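Local coordinates for protein PfVFT1 (Plasmodium falciparum, PDB 5JKQ) that probably binds a small solute between its two lobes, as a Venus flytrap protein of the solute-binding type, at residues S234-K246 and G251-I265. The protein carries 3 engineered substitutions. Numbering follows the deposited sequence.
Sequences SSYIDLSKSVLSK and GVISGIPFNFNEHKI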
loop_
_atom_site.group_PDB
_atom_site.type_symbol
_atom_site.label_atom_id
_atom_site.label_comp_id
_atom_site.label_asym_id
_atom_site.label_seq_id
_atom_site.Cartn_x
_atom_site.Cartn_y
_atom_site.Cartn_z
ATOM N N SER A 234 -6.362 -19.591 3.889
ATOM C CA SER A 234 -4.924 -19.358 3.774
ATOM C C SER A 234 -4.424 -19.502 2.336
ATOM O O SER A 234 -3.237 -19.317 2.067
ATOM C CB SER A 234 -4.162 -20.328 4.680
ATOM O OG SER A 234 -4.609 -20.231 6.021
ATOM N N SER A 235 -5.323 -19.838 1.416
ATOM C CA SER A 235 -4.936 -20.012 0.021
ATOM C C SER A 235 -6.120 -19.862 -0.922
ATOM O O SER A 235 -7.278 -19.914 -0.507
ATOM C CB SER A 235 -4.288 -21.384 -0.184
ATOM O OG SER A 235 -5.228 -22.427 -0.002
ATOM N N TYR A 236 -5.808 -19.669 -2.199
ATOM C CA TYR A 236 -6.818 -19.559 -3.240
ATOM C C TYR A 236 -7.687 -20.811 -3.290
ATOM O O TYR A 236 -8.905 -20.725 -3.443
ATOM C CB TYR A 236 -6.138 -19.316 -4.586
ATOM C CG TYR A 236 -7.049 -19.388 -5.789
ATOM C CD1 TYR A 236 -8.045 -18.443 -5.991
ATOM C CD2 TYR A 236 -6.890 -20.386 -6.740
ATOM C CE1 TYR A 236 -8.870 -18.499 -7.097
ATOM C CE2 TYR A 236 -7.709 -20.449 -7.853
ATOM C CZ TYR A 236 -8.698 -19.503 -8.026
ATOM O OH TYR A 236 -9.516 -19.560 -9.130
ATOM N N ILE A 237 -7.055 -21.972 -3.143
ATOM C CA ILE A 237 -7.764 -23.245 -3.197
ATOM C C ILE A 237 -8.750 -23.359 -2.034
ATOM O O ILE A 237 -9.867 -23.842 -2.212
ATOM C CB ILE A 237 -6.775 -24.432 -3.184
ATOM C CG1 ILE A 237 -5.975 -24.444 -4.487
ATOM C CG2 ILE A 237 -7.507 -25.771 -3.014
ATOM C CD1 ILE A 237 -4.784 -25.381 -4.480
ATOM N N ASP A 238 -8.340 -22.905 -0.851
ATOM C CA ASP A 238 -9.217 -22.910 0.317
ATOM C C ASP A 238 -10.404 -21.990 0.086
ATOM O O ASP A 238 -11.558 -22.391 0.240
ATOM C CB ASP A 238 -8.467 -22.464 1.576
ATOM C CG ASP A 238 -7.340 -23.402 1.953
ATOM O OD1 ASP A 238 -7.393 -24.589 1.571
ATOM O OD2 ASP A 238 -6.401 -22.951 2.643
ATOM N N LEU A 239 -10.095 -20.749 -0.275
ATOM C CA LEU A 239 -11.098 -19.733 -0.561
ATOM C C LEU A 239 -12.097 -20.260 -1.592
ATOM O O LEU A 239 -13.310 -20.179 -1.394
ATOM C CB LEU A 239 -10.401 -18.454 -1.052
ATOM C CG LEU A 239 -11.136 -17.140 -1.359
ATOM C CD1 LEU A 239 -12.032 -17.233 -2.591
ATOM C CD2 LEU A 239 -11.918 -16.655 -0.149
ATOM N N SER A 240 -11.576 -20.833 -2.673
ATOM C CA SER A 240 -12.407 -21.297 -3.778
ATOM C C SER A 240 -13.317 -22.450 -3.371
ATOM O O SER A 240 -14.477 -22.510 -3.782
ATOM C CB SER A 240 -11.533 -21.726 -4.956
ATOM O OG SER A 240 -10.818 -20.624 -5.487
ATOM N N LYS A 241 -12.782 -23.367 -2.572
ATOM C CA LYS A 241 -13.548 -24.503 -2.074
ATOM C C LYS A 241 -14.811 -24.026 -1.359
ATOM O O LYS A 241 -15.878 -24.623 -1.496
ATOM C CB LYS A 241 -12.680 -25.346 -1.133
ATOM C CG LYS A 241 -13.294 -26.669 -0.709
ATOM C CD LYS A 241 -12.333 -27.825 -0.970
ATOM C CE LYS A 241 -12.858 -29.145 -0.418
ATOM N NZ LYS A 241 -12.670 -29.257 1.058
ATOM N N SER A 242 -14.682 -22.931 -0.618
ATOM C CA SER A 242 -15.781 -22.399 0.179
ATOM C C SER A 242 -16.887 -21.797 -0.687
ATOM O O SER A 242 -18.070 -21.944 -0.380
ATOM C CB SER A 242 -15.256 -21.345 1.154
ATOM O OG SER A 242 -16.300 -20.813 1.946
ATOM N N VAL A 243 -16.503 -21.114 -1.760
ATOM C CA VAL A 243 -17.476 -20.551 -2.689
ATOM C C VAL A 243 -18.189 -21.664 -3.454
ATOM O O VAL A 243 -19.400 -21.601 -3.668
ATOM C CB VAL A 243 -16.806 -19.577 -3.685
ATOM C CG1 VAL A 243 -17.780 -19.147 -4.786
ATOM C CG2 VAL A 243 -16.274 -18.361 -2.946
ATOM N N LEU A 244 -17.433 -22.677 -3.865
ATOM C CA LEU A 244 -17.991 -23.800 -4.612
ATOM C C LEU A 244 -18.888 -24.661 -3.727
ATOM O O LEU A 244 -19.902 -25.186 -4.187
ATOM C CB LEU A 244 -16.870 -24.653 -5.213
ATOM C CG LEU A 244 -16.044 -23.982 -6.312
ATOM C CD1 LEU A 244 -14.795 -24.789 -6.614
ATOM C CD2 LEU A 244 -16.870 -23.800 -7.574
ATOM N N SER A 245 -18.516 -24.795 -2.457
ATOM C CA SER A 245 -19.316 -25.554 -1.498
ATOM C C SER A 245 -20.586 -24.799 -1.118
ATOM O O SER A 245 -21.426 -25.319 -0.384
ATOM C CB SER A 245 -18.505 -25.857 -0.238
ATOM O OG SER A 245 -18.331 -24.688 0.541
ATOM N N LYS A 246 -20.702 -23.564 -1.600
ATOM C CA LYS A 246 -21.917 -22.769 -1.438
ATOM C C LYS A 246 -22.109 -22.284 0.002
ATOM O O LYS A 246 -23.207 -21.877 0.384
ATOM C CB LYS A 246 -23.131 -23.586 -1.887
ATOM C CG LYS A 246 -24.190 -22.799 -2.630
ATOM C CD LYS A 246 -24.788 -23.644 -3.742
ATOM C CE LYS A 246 -25.963 -22.952 -4.406
ATOM N NZ LYS A 246 -26.491 -23.738 -5.555
ATOM N N GLY A 251 -16.337 -14.914 -2.928
ATOM C CA GLY A 251 -14.967 -14.962 -2.459
ATOM C C GLY A 251 -14.246 -13.713 -2.926
ATOM O O GLY A 251 -14.265 -13.389 -4.114
ATOM N N VAL A 252 -13.631 -13.002 -1.987
ATOM C CA VAL A 252 -12.881 -11.791 -2.299
ATOM C C VAL A 252 -11.392 -12.104 -2.313
ATOM O O VAL A 252 -10.855 -12.652 -1.349
ATOM C CB VAL A 252 -13.154 -10.664 -1.285
ATOM C CG1 VAL A 252 -12.572 -9.350 -1.788
ATOM C CG2 VAL A 252 -14.650 -10.519 -1.030
ATOM N N ILE A 253 -10.727 -11.748 -3.407
ATOM C CA ILE A 253 -9.325 -12.091 -3.582
ATOM C C ILE A 253 -8.664 -11.157 -4.595
ATOM O O ILE A 253 -9.313 -10.672 -5.521
ATOM C CB ILE A 253 -9.180 -13.570 -4.019
ATOM C CG1 ILE A 253 -7.730 -14.034 -3.877
ATOM C CG2 ILE A 253 -9.711 -13.780 -5.444
ATOM C CD1 ILE A 253 -7.598 -15.535 -3.730
ATOM N N SER A 254 -7.373 -10.900 -4.407
ATOM C CA SER A 254 -6.651 -9.936 -5.232
ATOM C C SER A 254 -6.122 -10.537 -6.534
ATOM O O SER A 254 -5.766 -9.804 -7.456
ATOM C CB SER A 254 -5.487 -9.339 -4.439
ATOM O OG SER A 254 -5.937 -8.791 -3.213
ATOM N N GLY A 255 -6.067 -11.864 -6.608
ATOM C CA GLY A 255 -5.536 -12.531 -7.784
ATOM C C GLY A 255 -6.101 -13.916 -8.027
ATOM O O GLY A 255 -6.649 -14.547 -7.123
ATOM N N ILE A 256 -5.952 -14.383 -9.265
ATOM C CA ILE A 256 -6.452 -15.686 -9.690
ATOM C C ILE A 256 -5.306 -16.506 -10.295
ATOM O O ILE A 256 -4.934 -16.293 -11.448
ATOM C CB ILE A 256 -7.592 -15.541 -10.728
ATOM C CG1 ILE A 256 -8.728 -14.677 -10.165
ATOM C CG2 ILE A 256 -8.115 -16.906 -11.162
ATOM C CD1 ILE A 256 -9.433 -15.265 -8.944
ATOM N N PRO A 257 -4.733 -17.440 -9.513
ATOM C CA PRO A 257 -3.656 -18.308 -10.009
ATOM C C PRO A 257 -4.069 -19.168 -11.207
ATOM O O PRO A 257 -3.304 -19.283 -12.165
ATOM C CB PRO A 257 -3.334 -19.196 -8.803
ATOM C CG PRO A 257 -3.805 -18.437 -7.629
ATOM C CD PRO A 257 -5.008 -17.679 -8.086
ATOM N N PHE A 258 -5.256 -19.770 -11.137
ATOM C CA PHE A 258 -5.793 -20.567 -12.238
ATOM C C PHE A 258 -7.316 -20.446 -12.274
ATOM O O PHE A 258 -7.930 -20.014 -11.297
ATOM C CB PHE A 258 -5.369 -22.037 -12.113
ATOM C CG PHE A 258 -5.808 -22.696 -10.834
ATOM C CD1 PHE A 258 -7.082 -23.225 -10.711
ATOM C CD2 PHE A 258 -4.939 -22.797 -9.758
ATOM C CE1 PHE A 258 -7.486 -23.835 -9.535
ATOM C CE2 PHE A 258 -5.337 -23.407 -8.580
ATOM C CZ PHE A 258 -6.611 -23.926 -8.469
ATOM N N ASN A 259 -7.913 -20.822 -13.403
ATOM C CA ASN A 259 -9.353 -20.674 -13.607
ATOM C C ASN A 259 -10.139 -21.942 -13.290
ATOM O O ASN A 259 -9.720 -23.048 -13.628
ATOM C CB ASN A 259 -9.650 -20.268 -15.057
ATOM C CG ASN A 259 -9.108 -18.897 -15.410
ATOM O OD1 ASN A 259 -8.262 -18.762 -16.294
ATOM N ND2 ASN A 259 -9.604 -17.869 -14.732
ATOM N N PHE A 260 -11.284 -21.770 -12.639
ATOM C CA PHE A 260 -12.259 -22.845 -12.518
ATOM C C PHE A 260 -13.162 -22.801 -13.742
ATOM O O PHE A 260 -13.039 -21.895 -14.567
ATOM C CB PHE A 260 -13.062 -22.713 -11.227
ATOM C CG PHE A 260 -12.282 -23.081 -9.998
ATOM C CD1 PHE A 260 -12.162 -24.405 -9.611
ATOM C CD2 PHE A 260 -11.660 -22.108 -9.238
ATOM C CE1 PHE A 260 -11.439 -24.751 -8.483
ATOM C CE2 PHE A 260 -10.939 -22.446 -8.110
ATOM C CZ PHE A 260 -10.827 -23.769 -7.732
ATOM N N ASN A 261 -14.059 -23.776 -13.865
ATOM C CA ASN A 261 -14.910 -23.894 -15.045
ATOM C C ASN A 261 -15.637 -22.591 -15.378
ATOM O O ASN A 261 -16.341 -22.024 -14.542
ATOM C CB ASN A 261 -15.930 -25.022 -14.851
ATOM C CG ASN A 261 -16.711 -25.333 -16.121
ATOM O OD1 ASN A 261 -16.478 -24.736 -17.172
ATOM N ND2 ASN A 261 -17.635 -26.283 -16.029
ATOM N N GLU A 262 -15.433 -22.128 -16.609
ATOM C CA GLU A 262 -16.085 -20.932 -17.145
ATOM C C GLU A 262 -17.587 -20.890 -16.874
ATOM O O GLU A 262 -18.143 -19.835 -16.572
ATOM C CB GLU A 262 -15.856 -20.854 -18.659
ATOM C CG GLU A 262 -15.113 -19.619 -19.128
ATOM C CD GLU A 262 -14.634 -19.747 -20.564
ATOM O OE1 GLU A 262 -13.406 -19.854 -20.776
ATOM O OE2 GLU A 262 -15.482 -19.744 -21.480
ATOM N N HIS A 263 -18.235 -22.043 -16.987
ATOM C CA HIS A 263 -19.690 -22.115 -16.952
ATOM C C HIS A 263 -20.246 -22.167 -15.533
ATOM O O HIS A 263 -21.451 -22.014 -15.330
ATOM C CB HIS A 263 -20.161 -23.341 -17.739
ATOM C CG HIS A 263 -19.606 -23.411 -19.128
ATOM N ND1 HIS A 263 -19.085 -24.569 -19.665
ATOM C CD2 HIS A 263 -19.487 -22.464 -20.089
ATOM C CE1 HIS A 263 -18.669 -24.332 -20.896
ATOM N NE2 HIS A 263 -18.902 -23.063 -21.178
ATOM N N LYS A 264 -19.367 -22.373 -14.557
ATOM C CA LYS A 264 -19.786 -22.535 -13.168
ATOM C C LYS A 264 -19.377 -21.356 -12.290
ATOM O O LYS A 264 -20.096 -20.991 -11.359
ATOM C CB LYS A 264 -19.202 -23.828 -12.595
ATOM C CG LYS A 264 -19.731 -25.098 -13.263
ATOM C CD LYS A 264 -21.146 -25.453 -12.806
ATOM C CE LYS A 264 -21.150 -26.338 -11.554
ATOM N NZ LYS A 264 -20.776 -25.620 -10.298
ATOM N N ILE A 265 -18.222 -20.769 -12.582
ATOM C CA ILE A 265 -17.671 -19.707 -11.749
ATOM C C ILE A 265 -17.526 -18.414 -12.534
ATOM O O ILE A 265 -17.252 -18.417 -13.736
ATOM C CB ILE A 265 -16.304 -20.129 -11.149
ATOM C CG1 ILE A 265 -16.522 -21.045 -9.938
ATOM C CG2 ILE A 265 -15.454 -18.916 -10.745
ATOM C CD1 ILE A 265 -17.104 -20.361 -8.687
HETATM O O HOH W 1 -11.812 -19.243 -11.183
#
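An aromatic cluster of Tyr236, Phe258 and Phe260 joins helix 236-244 to the loop that follows strand 251-253 in one lobe of the bi-lobed protein. Tyr236, its CG anti to the backbone N (chi1 171°), sends its ring into this loop. Pro257 CD lies over one face, 3.6 Å from the ring centroid in a CH-pi contact, while Ser240 OG sits above the opposite face toward the rim. The CE2 edge of Tyr236 points at the face of Phe258 in an edge-to-face pair, planes at 83°. Tyr236 OH is 2.7 Å from Phe258 O, a weak bond at most, and a water that accepts from Phe260 N lies 3.1 Å from Tyr236 OH. Ser240 OG donates to Tyr236 O (2.8 Å) and packs against Phe260 CE2. Leu244 is forked: CD1 rests over a Phe260 face, CD2 meets Ile265 CD1 at 3.6 Å. At the strand, Gly251 brings its backbone close to the helix, with Leu239 CD1 3.7 Å from Gly251 CA and Val243 CG2 beside Gly251 N. Leu239 also touches Met182 and Ala208 on neighbouring strands. Such a helix, packed nearly antiparallel (156°) to the strand it precedes, is characteristic of the alpha/beta lobes of Venus flytrap domains.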